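Long-range contacts in hypothetical protein (Geobacillus stearothermophilus, PDB 1U84), which is of unknown function but folds as a small, all-helical single-chain protein with a domain of the DUF1871 family: residues A[45-50]-A[77-82]; A[53-58]-A[66-71]. All coordinates share one frame; numbering follows the deposited sequence.

Contact 1 of 2, residues A[45-50]-A[77-82]; sequences EDARTL and RLLELK
L79 of helix 68-85 meets the start of helix 47-62 and the two residues before it. From CB, its CG is set beside its own backbone N (chi1 -73°) and lies 3.8 Å from L50 CD2, the two leucines reaching toward each other tip to tip. One branch, CD1, presses on backbone where the helix begins, 3.4 Å from A47 N and almost as close to D46 C and the carbonyl O of E45; A47 CB lies farther off. The other branch, CD2, turns to E45, near its CA. One turn on, K82 runs out extended to E45, whose chain is bent at chi2 (-60°), and the two side chains cross at about a right angle. K82 NZ is shared evenly by the carboxylate, 3.1 Å from E45 OE1 and 3.1 Å from E45 OE2, a salt bridge whose two hydrogen bonds are both weak. The stronger partner of NZ is the carbonyl O of V41, at the end of helix 31-41. D46 is the N-cap of helix 47-62: its OD2 accepts from T49 N at 2.9 Å, from above the carboxylate plane, and from T49 OG1 at 2.8 Å through the anti lone pair. L50 also packs on A40 and V41 of helix 31-41. The chemistry is thus leucine packing against the capped start of helix 47-62, beside a buried lysine whose ammonium, held by a carbonyl, probably has its charge offset by the exposed E45.

Contact 2 of 2, residues A[53-58]-A[66-71]; sequences RIQSIY and IPFPHC
The Q55 and F68 side chains cross at about a right angle, with amide and ring planes 65° apart and Q55 OE1 at the edge of the ring, near its plane and 4.1 Å from F68 CD1. The Y58 ring is approached obliquely by I66 CD1, which also lies 3.8 Å from Y58 CB; beyond the two segments W20 meets Y58 edge-to-face. Q55 carries the polar part of the contact. With CG anti to the backbone N (chi1 -172°) and the chain extended beyond it, NE2 arrives at the loop before helix 68-85 and donates to I66 O at 2.9 Å. The bond is nearly straight (169° at the hydrogen) and lies in the amide plane. F68 N, near NE2 but a donor like it, instead gives its hydrogen to a water 2.9 Å away, which also accepts weakly from Q55 NE2. A second water donates to Q55 O and accepts from I66 N at 2.8 Å, so both backbone groups of I66 are tied to helix 47-62. Replacing Q55 with an alanine would probably leave I66 O without this donor and open a gap beside F68. Nearer the backbone of Q55, C71 SG lies 3.7 Å from Q55 CB and equally close to Q55 CA, with I54 CG2 beside it. W20 of helix 8-20 covers I54, I66 and C71 together. The chemistry is that of a helix-loop-helix junction in which a glutamine and two waters link the incoming loop, just before the N-cap P67, to helix 47-62, while sulfur and aliphatic groups fill the buried side.

How the contacts relate
Both contacts join helix 47-62 to helix 68-85: contact 2 lies near the loop between them, and contact 1 joins the start of the first helix to the later part of the second. Their centres are 13 Å apart, and R48 O packs against F68 CZ where they touch. Each is partly buried and combines apolar packing with one polar linkage. Both reach helices 8-20 and 31-41; in contact 1 L50 and L78 meet V41, whereas in contact 2 W20 gathers isoleucine, tyrosine and cysteine. The polar linkage of contact 1 is charged, while that of contact 2 is neutral, made of an amide, backbone groups and waters.

Contact 1 of 2, residues A[45-50]-A[77-82]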
# COMPACT_ATOMS: atom_id res chain seq x y z
N GLU A 45 -5.04 6.59 10.20
CA GLU A 45 -5.97 5.47 10.40
C GLU A 45 -7.11 5.52 9.37
O GLU A 45 -8.06 4.74 9.45
CB GLU A 45 -6.59 5.52 11.81
CG GLU A 45 -5.63 5.68 12.99
CD GLU A 45 -4.60 4.57 13.16
OE1 GLU A 45 -4.83 3.44 12.70
OE2 GLU A 45 -3.54 4.86 13.77
N ASP A 46 -7.00 6.44 8.42
CA ASP A 46 -8.08 6.76 7.50
C ASP A 46 -7.81 6.18 6.10
O ASP A 46 -6.81 6.55 5.48
CB ASP A 46 -8.25 8.27 7.39
CG ASP A 46 -9.38 8.66 6.45
OD1 ASP A 46 -10.55 8.27 6.67
OD2 ASP A 46 -9.08 9.38 5.49
N ALA A 47 -8.71 5.33 5.63
CA ALA A 47 -8.51 4.69 4.33
C ALA A 47 -8.40 5.75 3.21
O ALA A 47 -7.58 5.60 2.29
CB ALA A 47 -9.59 3.69 4.05
N ARG A 48 -9.24 6.80 3.23
CA ARG A 48 -9.15 7.83 2.16
C ARG A 48 -7.78 8.48 2.08
O ARG A 48 -7.23 8.67 0.99
CB ARG A 48 -10.24 8.92 2.30
CG ARG A 48 -11.64 8.48 1.93
CD ARG A 48 -12.70 9.52 2.38
NE ARG A 48 -14.06 8.96 2.30
CZ ARG A 48 -15.08 9.54 1.68
NH1 ARG A 48 -14.89 10.73 1.12
NH2 ARG A 48 -16.29 8.96 1.67
N THR A 49 -7.25 8.86 3.24
CA THR A 49 -5.96 9.50 3.36
C THR A 49 -4.87 8.56 2.83
O THR A 49 -4.04 8.95 2.01
CB THR A 49 -5.67 9.91 4.82
OG1 THR A 49 -6.69 10.83 5.27
CG2 THR A 49 -4.32 10.58 4.91
N LEU A 50 -4.92 7.31 3.28
CA LEU A 50 -3.92 6.32 2.85
C LEU A 50 -4.01 6.05 1.36
O LEU A 50 -2.98 5.93 0.68
CB LEU A 50 -4.04 5.02 3.65
CG LEU A 50 -3.09 3.87 3.28
CD1 LEU A 50 -1.63 4.31 3.34
CD2 LEU A 50 -3.35 2.64 4.19
N ARG A 77 -7.72 -2.69 3.12
CA ARG A 77 -7.16 -4.00 3.50
C ARG A 77 -5.97 -3.84 4.46
O ARG A 77 -5.85 -4.54 5.48
CB ARG A 77 -6.77 -4.83 2.29
CG ARG A 77 -7.90 -5.19 1.30
CD ARG A 77 -9.19 -5.70 1.98
NE ARG A 77 -10.32 -5.83 1.05
CZ ARG A 77 -10.94 -4.82 0.44
NH1 ARG A 77 -10.56 -3.57 0.63
NH2 ARG A 77 -11.97 -5.06 -0.37
N LEU A 78 -5.11 -2.86 4.16
CA LEU A 78 -3.93 -2.65 4.97
C LEU A 78 -4.30 -2.15 6.37
O LEU A 78 -3.73 -2.58 7.34
CB LEU A 78 -2.98 -1.64 4.32
CG LEU A 78 -2.39 -2.05 2.96
CD1 LEU A 78 -1.53 -0.90 2.43
CD2 LEU A 78 -1.53 -3.34 3.03
N LEU A 79 -5.24 -1.23 6.43
CA LEU A 79 -5.65 -0.70 7.72
C LEU A 79 -6.42 -1.75 8.52
O LEU A 79 -6.32 -1.76 9.76
CB LEU A 79 -6.50 0.57 7.55
CG LEU A 79 -5.67 1.79 7.11
CD1 LEU A 79 -6.54 2.99 6.69
CD2 LEU A 79 -4.67 2.21 8.17
N GLU A 80 -7.16 -2.63 7.83
CA GLU A 80 -7.82 -3.77 8.52
C GLU A 80 -6.80 -4.65 9.23
O GLU A 80 -6.98 -5.01 10.41
CB GLU A 80 -8.62 -4.63 7.55
CG GLU A 80 -9.91 -4.00 7.17
CD GLU A 80 -10.55 -4.72 6.02
OE1 GLU A 80 -10.12 -5.87 5.70
OE2 GLU A 80 -11.49 -4.13 5.43
N LEU A 81 -5.70 -4.95 8.54
CA LEU A 81 -4.62 -5.71 9.18
C LEU A 81 -3.95 -4.96 10.32
O LEU A 81 -3.72 -5.52 11.38
CB LEU A 81 -3.58 -6.15 8.15
CG LEU A 81 -2.38 -6.92 8.74
CD1 LEU A 81 -2.81 -8.12 9.56
CD2 LEU A 81 -1.42 -7.31 7.64
N LYS A 82 -3.61 -3.69 10.11
CA LYS A 82 -3.03 -2.85 11.15
C LYS A 82 -3.94 -2.84 12.40
O LYS A 82 -3.47 -2.98 13.54
CB LYS A 82 -2.80 -1.43 10.62
CG LYS A 82 -2.14 -0.45 11.61
CD LYS A 82 -2.44 0.96 11.16
CE LYS A 82 -1.53 1.94 11.86
NZ LYS A 82 -1.99 3.32 11.54

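Contact 2 of 2, residues A[53-58]-A[66-71]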
# COMPACT_ATOMS: atom_id res chain seq x y z
N ARG A 53 -2.26 8.63 -0.61
CA ARG A 53 -0.81 8.43 -0.58
C ARG A 53 -0.38 7.31 -1.54
O ARG A 53 0.59 7.47 -2.30
CB ARG A 53 -0.27 8.15 0.84
CG ARG A 53 -0.30 9.35 1.80
CD ARG A 53 0.75 10.45 1.43
NE ARG A 53 2.10 9.90 1.40
CZ ARG A 53 2.88 9.87 0.32
NH1 ARG A 53 4.08 9.33 0.38
NH2 ARG A 53 2.47 10.41 -0.82
N ILE A 54 -1.09 6.19 -1.49
CA ILE A 54 -0.84 5.05 -2.40
C ILE A 54 -0.89 5.53 -3.84
O ILE A 54 0.02 5.24 -4.65
CB ILE A 54 -1.83 3.87 -2.17
CG1 ILE A 54 -1.55 3.24 -0.79
CG2 ILE A 54 -1.68 2.82 -3.28
CD1 ILE A 54 -2.63 2.25 -0.32
N GLN A 55 -1.93 6.30 -4.18
CA GLN A 55 -2.07 6.76 -5.55
C GLN A 55 -0.86 7.60 -5.95
O GLN A 55 -0.27 7.37 -7.02
CB GLN A 55 -3.38 7.56 -5.71
CG GLN A 55 -3.69 7.90 -7.17
CD GLN A 55 -4.97 8.67 -7.28
OE1 GLN A 55 -5.14 9.69 -6.62
NE2 GLN A 55 -5.90 8.17 -8.09
N SER A 56 -0.44 8.53 -5.10
CA SER A 56 0.70 9.41 -5.42
C SER A 56 2.01 8.66 -5.57
O SER A 56 2.81 8.93 -6.51
CB SER A 56 0.83 10.52 -4.36
OG SER A 56 -0.38 11.28 -4.31
N ILE A 57 2.24 7.72 -4.65
CA ILE A 57 3.44 6.87 -4.65
C ILE A 57 3.56 6.13 -5.99
O ILE A 57 4.63 6.11 -6.63
CB ILE A 57 3.43 5.87 -3.43
CG1 ILE A 57 3.69 6.63 -2.12
CG2 ILE A 57 4.46 4.76 -3.67
CD1 ILE A 57 3.30 5.88 -0.87
N TYR A 58 2.45 5.54 -6.42
CA TYR A 58 2.48 4.70 -7.63
C TYR A 58 2.45 5.56 -8.88
O TYR A 58 3.05 5.16 -9.88
CB TYR A 58 1.36 3.64 -7.62
CG TYR A 58 1.72 2.42 -6.82
CD1 TYR A 58 1.77 2.46 -5.42
CD2 TYR A 58 1.99 1.21 -7.44
CE1 TYR A 58 2.13 1.34 -4.68
CE2 TYR A 58 2.33 0.07 -6.71
CZ TYR A 58 2.40 0.15 -5.31
OH TYR A 58 2.76 -0.96 -4.55
N ILE A 66 -3.24 5.18 -10.86
CA ILE A 66 -4.10 4.04 -10.60
C ILE A 66 -5.43 4.65 -10.14
O ILE A 66 -5.43 5.57 -9.31
CB ILE A 66 -3.50 3.09 -9.52
CG1 ILE A 66 -2.19 2.47 -10.02
CG2 ILE A 66 -4.51 2.04 -9.12
CD1 ILE A 66 -1.49 1.54 -9.05
N PRO A 67 -6.54 4.15 -10.67
CA PRO A 67 -7.86 4.65 -10.24
C PRO A 67 -7.96 4.69 -8.71
O PRO A 67 -7.62 3.71 -8.04
CB PRO A 67 -8.81 3.62 -10.80
CG PRO A 67 -8.14 3.23 -12.08
CD PRO A 67 -6.68 3.09 -11.68
N PHE A 68 -8.45 5.81 -8.20
CA PHE A 68 -8.62 5.98 -6.76
C PHE A 68 -9.31 4.79 -6.08
O PHE A 68 -8.85 4.34 -5.03
CB PHE A 68 -9.30 7.31 -6.40
CG PHE A 68 -9.30 7.60 -4.92
CD1 PHE A 68 -8.22 8.24 -4.34
CD2 PHE A 68 -10.37 7.19 -4.11
CE1 PHE A 68 -8.19 8.50 -2.96
CE2 PHE A 68 -10.36 7.44 -2.74
CZ PHE A 68 -9.26 8.10 -2.17
N PRO A 69 -10.46 4.31 -6.61
CA PRO A 69 -11.13 3.20 -5.89
C PRO A 69 -10.28 1.92 -5.78
O PRO A 69 -10.44 1.18 -4.82
CB PRO A 69 -12.40 2.96 -6.70
CG PRO A 69 -12.65 4.34 -7.42
CD PRO A 69 -11.24 4.77 -7.77
N HIS A 70 -9.40 1.68 -6.75
CA HIS A 70 -8.45 0.55 -6.64
C HIS A 70 -7.49 0.80 -5.45
O HIS A 70 -7.26 -0.10 -4.66
CB HIS A 70 -7.68 0.35 -7.95
CG HIS A 70 -7.10 -1.02 -8.09
ND1 HIS A 70 -7.88 -2.13 -8.28
CD2 HIS A 70 -5.82 -1.45 -8.10
CE1 HIS A 70 -7.11 -3.20 -8.38
NE2 HIS A 70 -5.85 -2.81 -8.26
N CYS A 71 -6.90 2.00 -5.38
CA CYS A 71 -6.09 2.42 -4.22
C CYS A 71 -6.86 2.27 -2.90
O CYS A 71 -6.30 1.80 -1.91
CB CYS A 71 -5.61 3.84 -4.39
SG CYS A 71 -4.55 4.01 -5.88
O HOH W 1 -1.05 5.58 -9.12
O HOH W 2 -8.59 8.25 -9.67